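PDB 6GKE: fucose-specific lectin from Aleuria aurantia, which binds L-fucose on glycans, most strongly alpha-1,6-linked core fucose, through five sites lying between adjacent blades of a six-bladed beta-propeller. Local coordinates for residues N52-A57 / S88-D93; I180-Q183 / I189-H192; A215-G220 / Q224-W229. The protein carries 1 engineered substitution. All coordinates share one frame; numbering follows the deposited sequence.

Contact 1. Residues N52-A57 / S88-D93. With FUC (alpha-L-fucopyranose), chain B; FUC (alpha-L-fucopyranose), chain C.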
loop_
_atom_site.group_PDB
_atom_site.type_symbol
_atom_site.label_atom_id
_atom_site.label_comp_id
_atom_site.label_asym_id
_atom_site.label_seq_id
_atom_site.Cartn_x
_atom_site.Cartn_y
_atom_site.Cartn_z
ATOM N N ASN A 52 -15.557 -13.810 -0.947
ATOM C CA ASN A 52 -15.399 -14.076 0.484
ATOM C C ASN A 52 -15.622 -12.805 1.308
ATOM O O ASN A 52 -15.018 -12.639 2.363
ATOM C CB ASN A 52 -14.017 -14.654 0.782
ATOM C CG ASN A 52 -13.788 -15.970 0.076
ATOM O OD1 ASN A 52 -13.037 -16.032 -0.897
ATOM N ND2 ASN A 52 -14.456 -17.014 0.545
ATOM N N VAL A 53 -16.514 -11.930 0.840
ATOM C CA VAL A 53 -16.836 -10.710 1.554
ATOM C C VAL A 53 -17.832 -11.037 2.673
ATOM O O VAL A 53 -18.842 -11.694 2.439
ATOM C CB VAL A 53 -17.392 -9.650 0.593
ATOM C CG1 VAL A 53 -17.999 -8.470 1.336
ATOM C CG2 VAL A 53 -16.320 -9.190 -0.380
ATOM N N ILE A 54 -17.541 -10.545 3.885
ATOM C CA ILE A 54 -18.389 -10.774 5.061
ATOM C C ILE A 54 -19.025 -9.472 5.564
ATOM O O ILE A 54 -19.926 -9.524 6.398
ATOM C CB ILE A 54 -17.619 -11.509 6.182
ATOM C CG1 ILE A 54 -16.496 -10.690 6.833
ATOM C CG2 ILE A 54 -17.109 -12.841 5.655
ATOM C CD1 ILE A 54 -16.937 -9.749 7.928
ATOM N N GLY A 55 -18.541 -8.324 5.082
ATOM C CA GLY A 55 -19.030 -7.037 5.519
ATOM C C GLY A 55 -18.254 -5.939 4.830
ATOM O O GLY A 55 -17.541 -6.190 3.858
ATOM N N GLU A 56 -18.386 -4.716 5.335
ATOM C CA GLU A 56 -17.709 -3.564 4.767
ATOM C C GLU A 56 -17.524 -2.536 5.876
ATOM O O GLU A 56 -18.226 -2.580 6.884
ATOM C CB GLU A 56 -18.497 -2.985 3.597
ATOM C CG GLU A 56 -19.857 -2.439 3.958
ATOM C CD GLU A 56 -20.597 -2.024 2.701
ATOM O OE1 GLU A 56 -20.717 -0.818 2.456
ATOM O OE2 GLU A 56 -20.994 -2.921 1.935
ATOM N N ALA A 57 -16.582 -1.622 5.664
ATOM C CA ALA A 57 -16.240 -0.647 6.673
ATOM C C ALA A 57 -15.580 0.542 5.979
ATOM O O ALA A 57 -15.241 0.464 4.798
ATOM C CB ALA A 57 -15.330 -1.269 7.703
ATOM N N SER A 88 -19.262 -0.775 14.606
ATOM C CA SER A 88 -20.151 -1.637 13.857
ATOM C C SER A 88 -19.702 -3.093 14.006
ATOM O O SER A 88 -18.574 -3.377 14.412
ATOM C CB SER A 88 -20.188 -1.210 12.405
ATOM O OG SER A 88 -20.616 0.140 12.277
ATOM N N GLU A 89 -20.605 -4.011 13.655
ATOM C CA GLU A 89 -20.414 -5.430 13.914
ATOM C C GLU A 89 -21.061 -6.251 12.804
ATOM O O GLU A 89 -22.221 -6.036 12.466
ATOM C CB GLU A 89 -21.049 -5.778 15.259
ATOM C CG GLU A 89 -20.986 -7.243 15.664
ATOM C CD GLU A 89 -21.915 -7.553 16.824
ATOM O OE1 GLU A 89 -23.109 -7.192 16.718
ATOM O OE2 GLU A 89 -21.452 -8.157 17.828
ATOM N N PHE A 90 -20.301 -7.226 12.299
ATOM C CA PHE A 90 -20.827 -8.266 11.427
ATOM C C PHE A 90 -20.872 -9.574 12.210
ATOM O O PHE A 90 -19.983 -9.888 12.992
ATOM C CB PHE A 90 -20.016 -8.370 10.136
ATOM C CG PHE A 90 -20.177 -7.115 9.325
ATOM C CD1 PHE A 90 -21.345 -6.897 8.610
ATOM C CD2 PHE A 90 -19.229 -6.105 9.359
ATOM C CE1 PHE A 90 -21.553 -5.706 7.934
ATOM C CE2 PHE A 90 -19.439 -4.916 8.682
ATOM C CZ PHE A 90 -20.599 -4.718 7.969
ATOM N N VAL A 91 -21.953 -10.313 11.980
ATOM C CA VAL A 91 -22.296 -11.527 12.693
ATOM C C VAL A 91 -22.272 -12.703 11.720
ATOM O O VAL A 91 -22.962 -12.658 10.713
ATOM C CB VAL A 91 -23.708 -11.398 13.293
ATOM C CG1 VAL A 91 -24.282 -12.731 13.755
ATOM C CG2 VAL A 91 -23.738 -10.376 14.415
ATOM N N TYR A 92 -21.531 -13.762 12.063
ATOM C CA TYR A 92 -21.779 -15.069 11.498
ATOM C C TYR A 92 -22.575 -15.829 12.552
ATOM O O TYR A 92 -22.084 -16.040 13.660
ATOM C CB TYR A 92 -20.501 -15.821 11.127
ATOM C CG TYR A 92 -20.780 -17.104 10.388
ATOM C CD1 TYR A 92 -21.148 -17.086 9.055
ATOM C CD2 TYR A 92 -20.716 -18.333 11.025
ATOM C CE1 TYR A 92 -21.419 -18.254 8.362
ATOM C CE2 TYR A 92 -20.992 -19.511 10.349
ATOM C CZ TYR A 92 -21.336 -19.471 9.012
ATOM O OH TYR A 92 -21.597 -20.628 8.336
ATOM N N ASP A 93 -23.809 -16.199 12.204
ATOM C CA ASP A 93 -24.784 -16.690 13.184
ATOM C C ASP A 93 -24.824 -18.223 13.225
ATOM O O ASP A 93 -25.772 -18.798 13.765
ATOM C CB ASP A 93 -26.170 -16.121 12.882
ATOM C CG ASP A 93 -26.802 -16.670 11.617
ATOM O OD1 ASP A 93 -26.176 -17.530 10.958
ATOM O OD2 ASP A 93 -27.925 -16.231 11.301
HETATM C C1 FUC B . -26.123 -11.038 18.239
HETATM C C2 FUC B . -25.626 -9.654 17.836
HETATM C C3 FUC B . -25.213 -8.857 19.066
HETATM C C4 FUC B . -24.182 -9.661 19.855
HETATM C C5 FUC B . -24.800 -10.996 20.252
HETATM C C6 FUC B . -23.866 -11.879 21.060
HETATM O O2 FUC B . -26.657 -8.958 17.127
HETATM O O3 FUC B . -24.738 -7.563 18.680
HETATM O O4 FUC B . -23.011 -9.942 19.076
HETATM O O5 FUC B . -25.170 -11.713 19.060
HETATM C C1 FUC C . -17.241 -21.382 6.822
HETATM C C2 FUC C . -17.041 -20.018 6.191
HETATM C C3 FUC C . -17.856 -18.958 6.927
HETATM C C4 FUC C . -17.567 -19.005 8.419
HETATM C C5 FUC C . -17.829 -20.417 8.933
HETATM C C6 FUC C . -17.531 -20.585 10.416
HETATM O O1 FUC C . -18.573 -21.789 6.536
HETATM O O2 FUC C . -17.460 -20.071 4.823
HETATM O O3 FUC C . -17.600 -17.665 6.369
HETATM O O4 FUC C . -16.205 -18.668 8.701
HETATM O O5 FUC C . -16.993 -21.331 8.220
#
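The ring of Phe90 lies flat against the backbone of Gly55, and the rest of this contact is organised round that ring. Gly55 CA sits over the centre of one face, 3.6 Å from the ring centroid and only 6° off its normal, a CH-pi contact that is possible at this distance because glycine puts no side chain in the way. Ile54 and Gly55 form a classic beta bulge opposite Ile34 of the neighbouring strand in the first blade, so the ring rests on an irregular piece of strand 46-56. Glu56 O arrives differently, near the plane of the ring and at its edge, 3.2 Å from Phe90 CE2. Ile54 turns the end of its side chain in, and its CD1 comes to 4.0 Å from Phe90 CB, near the root of the ring.

Two other residues of strand 87-93 serve two different fucose sites. Glu89 reaches out with CG anti to the backbone N (chi1 178°) and its chain extended. Glu89 OE1 accepts a hydrogen bond from O3 of one fucose (2.6 Å), and Glu89 OE2 one from O4 of the same sugar (2.7 Å). Tyr92 instead offers a ring face to a second fucose, whose C5 lies 3.6 Å from Tyr92 CE2. Across the two segments the chemistry is therefore ring packing between adjacent blades, while polar recognition of fucose on this strand falls to Glu89.

Contact 2. Residues I180-Q183 / I189-H192. With FUC (alpha-L-fucopyranose), chain F.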
loop_
_atom_site.group_PDB
_atom_site.type_symbol
_atom_site.label_atom_id
_atom_site.label_comp_id
_atom_site.label_asym_id
_atom_site.label_seq_id
_atom_site.Cartn_x
_atom_site.Cartn_y
_atom_site.Cartn_z
ATOM N N ILE A 180 -5.867 -6.402 29.410
ATOM C CA ILE A 180 -5.847 -5.451 28.301
ATOM C C ILE A 180 -4.456 -4.826 28.248
ATOM O O ILE A 180 -3.944 -4.379 29.273
ATOM C CB ILE A 180 -6.922 -4.360 28.476
ATOM C CG1 ILE A 180 -8.294 -4.937 28.848
ATOM C CG2 ILE A 180 -6.965 -3.467 27.243
ATOM C CD1 ILE A 180 -8.877 -5.923 27.857
ATOM N N TYR A 181 -3.867 -4.807 27.050
ATOM C CA TYR A 181 -2.514 -4.312 26.815
ATOM C C TYR A 181 -2.594 -3.135 25.851
ATOM O O TYR A 181 -3.314 -3.176 24.864
ATOM C CB TYR A 181 -1.617 -5.428 26.267
ATOM C CG TYR A 181 -1.549 -6.582 27.224
ATOM C CD1 TYR A 181 -0.652 -6.583 28.278
ATOM C CD2 TYR A 181 -2.465 -7.617 27.152
ATOM C CE1 TYR A 181 -0.648 -7.595 29.221
ATOM C CE2 TYR A 181 -2.474 -8.639 28.085
ATOM C CZ TYR A 181 -1.569 -8.624 29.131
ATOM O OH TYR A 181 -1.607 -9.619 30.071
ATOM N N TYR A 182 -1.842 -2.079 26.151
ATOM C CA TYR A 182 -1.878 -0.861 25.348
ATOM C C TYR A 182 -0.547 -0.136 25.533
ATOM O O TYR A 182 0.212 -0.481 26.425
ATOM C CB TYR A 182 -3.058 0.015 25.773
ATOM C CG TYR A 182 -2.968 0.481 27.204
ATOM C CD1 TYR A 182 -3.405 -0.312 28.251
ATOM C CD2 TYR A 182 -2.384 1.696 27.518
ATOM C CE1 TYR A 182 -3.282 0.094 29.568
ATOM C CE2 TYR A 182 -2.262 2.124 28.829
ATOM C CZ TYR A 182 -2.708 1.318 29.860
ATOM O OH TYR A 182 -2.569 1.745 31.150
ATOM N N GLN A 183 -0.286 0.876 24.705
ATOM C CA GLN A 183 0.953 1.622 24.808
ATOM C C GLN A 183 0.650 2.990 25.421
ATOM O O GLN A 183 -0.108 3.782 24.865
ATOM C CB GLN A 183 1.624 1.742 23.443
ATOM C CG GLN A 183 3.011 2.371 23.519
ATOM C CD GLN A 183 3.750 2.268 22.209
ATOM O OE1 GLN A 183 3.168 2.425 21.138
ATOM N NE2 GLN A 183 5.048 2.027 22.282
ATOM N N ILE A 189 4.479 -0.429 26.891
ATOM C CA ILE A 189 3.315 -1.308 26.922
ATOM C C ILE A 189 2.942 -1.485 28.392
ATOM O O ILE A 189 3.813 -1.801 29.203
ATOM C CB ILE A 189 3.566 -2.686 26.273
ATOM C CG1 ILE A 189 4.382 -2.613 24.979
ATOM C CG2 ILE A 189 2.238 -3.399 26.046
ATOM C CD1 ILE A 189 3.684 -1.875 23.875
ATOM N N ARG A 190 1.664 -1.284 28.714
ATOM C CA ARG A 190 1.136 -1.442 30.057
ATOM C C ARG A 190 -0.059 -2.394 30.002
ATOM O O ARG A 190 -0.527 -2.763 28.931
ATOM C CB ARG A 190 0.707 -0.085 30.620
ATOM C CG ARG A 190 1.818 0.946 30.719
ATOM C CD ARG A 190 2.781 0.666 31.851
ATOM N NE ARG A 190 3.714 1.768 32.012
ATOM C CZ ARG A 190 4.666 1.822 32.935
ATOM N NH1 ARG A 190 4.788 0.852 33.828
ATOM N NH2 ARG A 190 5.496 2.853 32.947
ATOM N N GLU A 191 -0.540 -2.764 31.189
ATOM C CA GLU A 191 -1.530 -3.810 31.363
ATOM C C GLU A 191 -2.600 -3.319 32.335
ATOM O O GLU A 191 -2.273 -2.792 33.393
ATOM C CB GLU A 191 -0.831 -5.051 31.917
ATOM C CG GLU A 191 -1.726 -6.245 32.183
ATOM C CD GLU A 191 -0.995 -7.364 32.904
ATOM O OE1 GLU A 191 -0.325 -7.056 33.913
ATOM O OE2 GLU A 191 -1.104 -8.539 32.479
ATOM N N HIS A 192 -3.871 -3.540 31.984
ATOM C CA HIS A 192 -4.999 -3.273 32.878
ATOM C C HIS A 192 -5.745 -4.591 33.082
ATOM O O HIS A 192 -5.895 -5.364 32.138
ATOM C CB HIS A 192 -5.895 -2.149 32.336
ATOM C CG HIS A 192 -6.337 -1.186 33.388
ATOM N ND1 HIS A 192 -5.431 -0.442 34.114
ATOM C CD2 HIS A 192 -7.568 -0.834 33.820
ATOM C CE1 HIS A 192 -6.093 0.322 34.959
ATOM N NE2 HIS A 192 -7.405 0.097 34.807
HETATM C C1 FUC F . -1.800 -10.013 37.632
HETATM C C2 FUC F . -0.977 -9.094 36.743
HETATM C C3 FUC F . 0.060 -9.902 35.963
HETATM C C4 FUC F . -0.642 -11.012 35.181
HETATM C C5 FUC F . -1.390 -11.898 36.169
HETATM C C6 FUC F . -2.143 -13.032 35.486
HETATM O O1 FUC F . -0.939 -10.486 38.659
HETATM O O2 FUC F . -0.356 -8.081 37.548
HETATM O O3 FUC F . 0.848 -9.047 35.136
HETATM O O4 FUC F . -1.600 -10.478 34.265
HETATM O O5 FUC F . -2.348 -11.102 36.881
HETATM O O HOH W 1 -2.803 0.004 33.206
#
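Glu191 binds fucose and Tyr181 braces it, on the beta hairpin formed by the two middle strands of one propeller blade. Glu191 OE1 accepts a hydrogen bond from O3 of the sugar (2.6 Å) and Glu191 OE2 one from O4 (2.7 Å), so the carboxylate spans two neighbouring hydroxyls of one fucose. Arg179, Trp245 and Gly203 complete the polar grip on it.

The second shell holds that carboxylate in place. The Tyr181 ring travels alongside the Glu191 chain in the same direction, its plane turned 40° from the carboxylate. The phenol donates to Glu191 OE2 at 2.7 Å from Tyr181 OH, meeting the oxygen on its anti side and slightly out of the carboxylate plane. OE2 is thus gripped by two hydroxyls, one from the protein and one from the ligand, while OE1 also accepts from Phe204 N; such donors would be expected to favour the charged carboxylate.

Further out, antiparallel pairing sets the register: Ile180 and His192 exchange two backbone bonds, as do Tyr182 and Arg190. On the face opposite Tyr181 and Glu191, Tyr182 has its CG between the backbone N and carbonyl carbon (chi1 62°), which swings its ring across the strand to Arg190, whose CB stands 3.8 Å from Tyr182 CZ. A water at the edge of that ring bridges Tyr182 OH and His192 ND1, and donates to Glu191 O at 2.9 Å.

Contact 3. Residues A215-G220 / Q224-W229. Engineered in segment 224-229: Gln224 (natural residue Asn). With FUC (alpha-L-fucopyranose), chain G.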
loop_
_atom_site.group_PDB
_atom_site.type_symbol
_atom_site.label_atom_id
_atom_site.label_comp_id
_atom_site.label_asym_id
_atom_site.label_seq_id
_atom_site.Cartn_x
_atom_site.Cartn_y
_atom_site.Cartn_z
ATOM N N ALA A 215 -1.050 -7.326 19.990
ATOM C CA ALA A 215 -2.029 -8.398 20.073
ATOM C C ALA A 215 -1.740 -9.205 21.339
ATOM O O ALA A 215 -0.617 -9.194 21.843
ATOM C CB ALA A 215 -1.984 -9.270 18.838
ATOM N N ALA A 216 -2.753 -9.893 21.859
ATOM C CA ALA A 216 -2.549 -10.709 23.054
ATOM C C ALA A 216 -3.441 -11.942 22.984
ATOM O O ALA A 216 -4.580 -11.863 22.522
ATOM C CB ALA A 216 -2.841 -9.924 24.311
ATOM N N ILE A 217 -2.904 -13.058 23.487
ATOM C CA ILE A 217 -3.617 -14.328 23.588
ATOM C C ILE A 217 -3.339 -14.925 24.968
ATOM O O ILE A 217 -2.400 -14.536 25.667
ATOM C CB ILE A 217 -3.187 -15.309 22.479
ATOM C CG1 ILE A 217 -1.689 -15.623 22.585
ATOM C CG2 ILE A 217 -3.569 -14.763 21.112
ATOM C CD1 ILE A 217 -1.206 -16.773 21.745
ATOM N N SER A 218 -4.134 -15.926 25.336
ATOM C CA SER A 218 -3.934 -16.622 26.593
ATOM C C SER A 218 -4.609 -17.989 26.521
ATOM O O SER A 218 -5.514 -18.199 25.715
ATOM C CB SER A 218 -4.463 -15.819 27.760
ATOM O OG SER A 218 -5.875 -15.672 27.692
ATOM N N TRP A 219 -4.166 -18.898 27.387
ATOM C CA TRP A 219 -4.777 -20.206 27.496
ATOM C C TRP A 219 -4.365 -20.838 28.821
ATOM O O TRP A 219 -3.447 -20.376 29.492
ATOM C CB TRP A 219 -4.394 -21.116 26.321
ATOM C CG TRP A 219 -2.972 -21.592 26.343
ATOM C CD1 TRP A 219 -2.492 -22.799 26.769
ATOM C CD2 TRP A 219 -1.830 -20.850 25.880
ATOM N NE1 TRP A 219 -1.131 -22.844 26.612
ATOM C CE2 TRP A 219 -0.695 -21.663 26.068
ATOM C CE3 TRP A 219 -1.662 -19.581 25.309
ATOM C CZ2 TRP A 219 0.587 -21.227 25.722
ATOM C CZ3 TRP A 219 -0.398 -19.155 24.964
ATOM C CH2 TRP A 219 0.711 -19.976 25.163
ATOM N N GLY A 220 -5.053 -21.916 29.174
ATOM C CA GLY A 220 -4.600 -22.789 30.229
ATOM C C GLY A 220 -5.014 -22.339 31.620
ATOM O O GLY A 220 -5.946 -21.558 31.803
ATOM N N GLN A 224 -1.256 -19.195 30.898
ATOM C CA GLN A 224 -0.252 -18.699 29.980
ATOM C C GLN A 224 -0.812 -17.468 29.262
ATOM O O GLN A 224 -1.950 -17.481 28.796
ATOM C CB GLN A 224 0.116 -19.768 28.953
ATOM C CG GLN A 224 0.722 -21.024 29.557
ATOM C CD GLN A 224 2.084 -20.799 30.169
ATOM O OE1 GLN A 224 2.922 -20.081 29.625
ATOM N NE2 GLN A 224 2.328 -21.440 31.302
ATOM N N ILE A 225 0.004 -16.416 29.175
ATOM C CA ILE A 225 -0.345 -15.220 28.408
ATOM C C ILE A 225 0.811 -14.946 27.450
ATOM O O ILE A 225 1.969 -15.096 27.832
ATOM C CB ILE A 225 -0.611 -13.983 29.295
ATOM C CG1 ILE A 225 -1.522 -14.312 30.480
ATOM C CG2 ILE A 225 -1.167 -12.843 28.454
ATOM C CD1 ILE A 225 -1.615 -13.210 31.511
ATOM N N ARG A 226 0.489 -14.537 26.221
ATOM C CA ARG A 226 1.499 -14.046 25.299
ATOM C C ARG A 226 1.029 -12.698 24.755
ATOM O O ARG A 226 -0.110 -12.574 24.305
ATOM C CB ARG A 226 1.744 -15.017 24.139
ATOM C CG ARG A 226 2.144 -16.425 24.558
ATOM C CD ARG A 226 3.502 -16.497 25.239
ATOM N NE ARG A 226 3.890 -17.868 25.560
ATOM C CZ ARG A 226 3.632 -18.488 26.710
ATOM N NH1 ARG A 226 3.034 -17.855 27.705
ATOM N NH2 ARG A 226 3.979 -19.755 26.857
ATOM N N VAL A 227 1.918 -11.705 24.819
ATOM C CA VAL A 227 1.660 -10.375 24.299
ATOM C C VAL A 227 2.642 -10.151 23.148
ATOM O O VAL A 227 3.847 -10.346 23.316
ATOM C CB VAL A 227 1.815 -9.300 25.390
ATOM C CG1 VAL A 227 1.519 -7.910 24.862
ATOM C CG2 VAL A 227 0.945 -9.606 26.597
ATOM N N TYR A 228 2.102 -9.751 21.993
ATOM C CA TYR A 228 2.866 -9.522 20.774
ATOM C C TYR A 228 2.847 -8.038 20.436
ATOM O O TYR A 228 1.820 -7.377 20.578
ATOM C CB TYR A 228 2.285 -10.311 19.597
ATOM C CG TYR A 228 2.341 -11.788 19.848
ATOM C CD1 TYR A 228 3.539 -12.473 19.727
ATOM C CD2 TYR A 228 1.236 -12.481 20.304
ATOM C CE1 TYR A 228 3.635 -13.817 20.047
ATOM C CE2 TYR A 228 1.314 -13.825 20.625
ATOM C CZ TYR A 228 2.519 -14.495 20.508
ATOM O OH TYR A 228 2.604 -15.810 20.879
ATOM N N TRP A 229 3.971 -7.533 19.932
ATOM C CA TRP A 229 3.957 -6.202 19.352
ATOM C C TRP A 229 4.946 -6.124 18.197
ATOM O O TRP A 229 5.959 -6.813 18.161
ATOM C CB TRP A 229 4.212 -5.099 20.384
ATOM C CG TRP A 229 5.510 -5.155 21.125
ATOM C CD1 TRP A 229 6.691 -4.556 20.805
ATOM C CD2 TRP A 229 5.715 -5.796 22.392
ATOM N NE1 TRP A 229 7.622 -4.800 21.778
ATOM C CE2 TRP A 229 7.052 -5.556 22.766
ATOM C CE3 TRP A 229 4.901 -6.560 23.232
ATOM C CZ2 TRP A 229 7.580 -6.037 23.962
ATOM C CZ3 TRP A 229 5.424 -7.037 24.412
ATOM C CH2 TRP A 229 6.749 -6.781 24.770
HETATM C C1 FUC G . 7.040 -20.452 25.023
HETATM C C2 FUC G . 7.545 -19.199 24.323
HETATM C C3 FUC G . 7.276 -19.289 22.820
HETATM C C4 FUC G . 5.794 -19.591 22.561
HETATM C C5 FUC G . 5.420 -20.857 23.312
HETATM C C6 FUC G . 3.962 -21.265 23.159
HETATM O O1 FUC G . 7.839 -21.567 24.621
HETATM O O2 FUC G . 8.948 -19.060 24.570
HETATM O O3 FUC G . 7.711 -18.087 22.186
HETATM O O4 FUC G . 4.937 -18.540 23.032
HETATM O O5 FUC G . 5.665 -20.685 24.708
#
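Strands 215-219 and 224-229 run antiparallel at 166°, with axes 4.7 Å apart, forming the hairpin that opens a propeller blade; three pairs, Ala215-Tyr228, Ile217-Arg226 and Trp219-Gln224, each exchange two backbone bonds. The side chains of these pairs share one face. Trp219 CG sits between its backbone N and carbonyl carbon (chi1 72°), which turns the indole across to the partner strand. Gln224, an engineered residue (Asn in nature), sets its CB over the indole face, 3.6 Å from the centroid of the six-membered ring. Further along the indole, Trp219 CH2 meets the face of the Arg226 guanidinium, 3.6 Å from Arg226 CZ, with the two planes 57° apart.

In this variant Gln224 OE1 accepts from both NH1 and NH2 of Arg226, end-on, and NH1 also reaches Ile225 O, which it approaches from above the carbonyl plane. Ile217 and, beyond it, Tyr228 continue the same face, Ile217 CG1 lying at the edge of the tyrosine ring. The NE and NH2 side of Arg226 meets fucose, whose site Glu238 and Trp298 complete: Arg226 NE donates to O4 of the sugar at 2.8 Å, and Arg226 NH2 to its ring oxygen O5 at 2.9 Å.

The three contacts follow one another along the chain, each closing before the next opens, round a single six-bladed propeller. Contact 1 joins two sheets, the outermost strand 46-56 of one blade and strand 87-93 of the next, whereas contacts 2 and 3 are each hairpins within a blade. Contact 1 lies across the chain's centre from the others, its centre about 28 Å from that of contact 2 and about 25 Å from that of contact 3. Contacts 2 and 3 occupy neighbouring blades and touch: Tyr181 of contact 2 packs on Ala216, Ile225 and Val227 of contact 3. Ile225 also lines the fucose pocket of Glu191, consistent with binding sites built between adjacent blades.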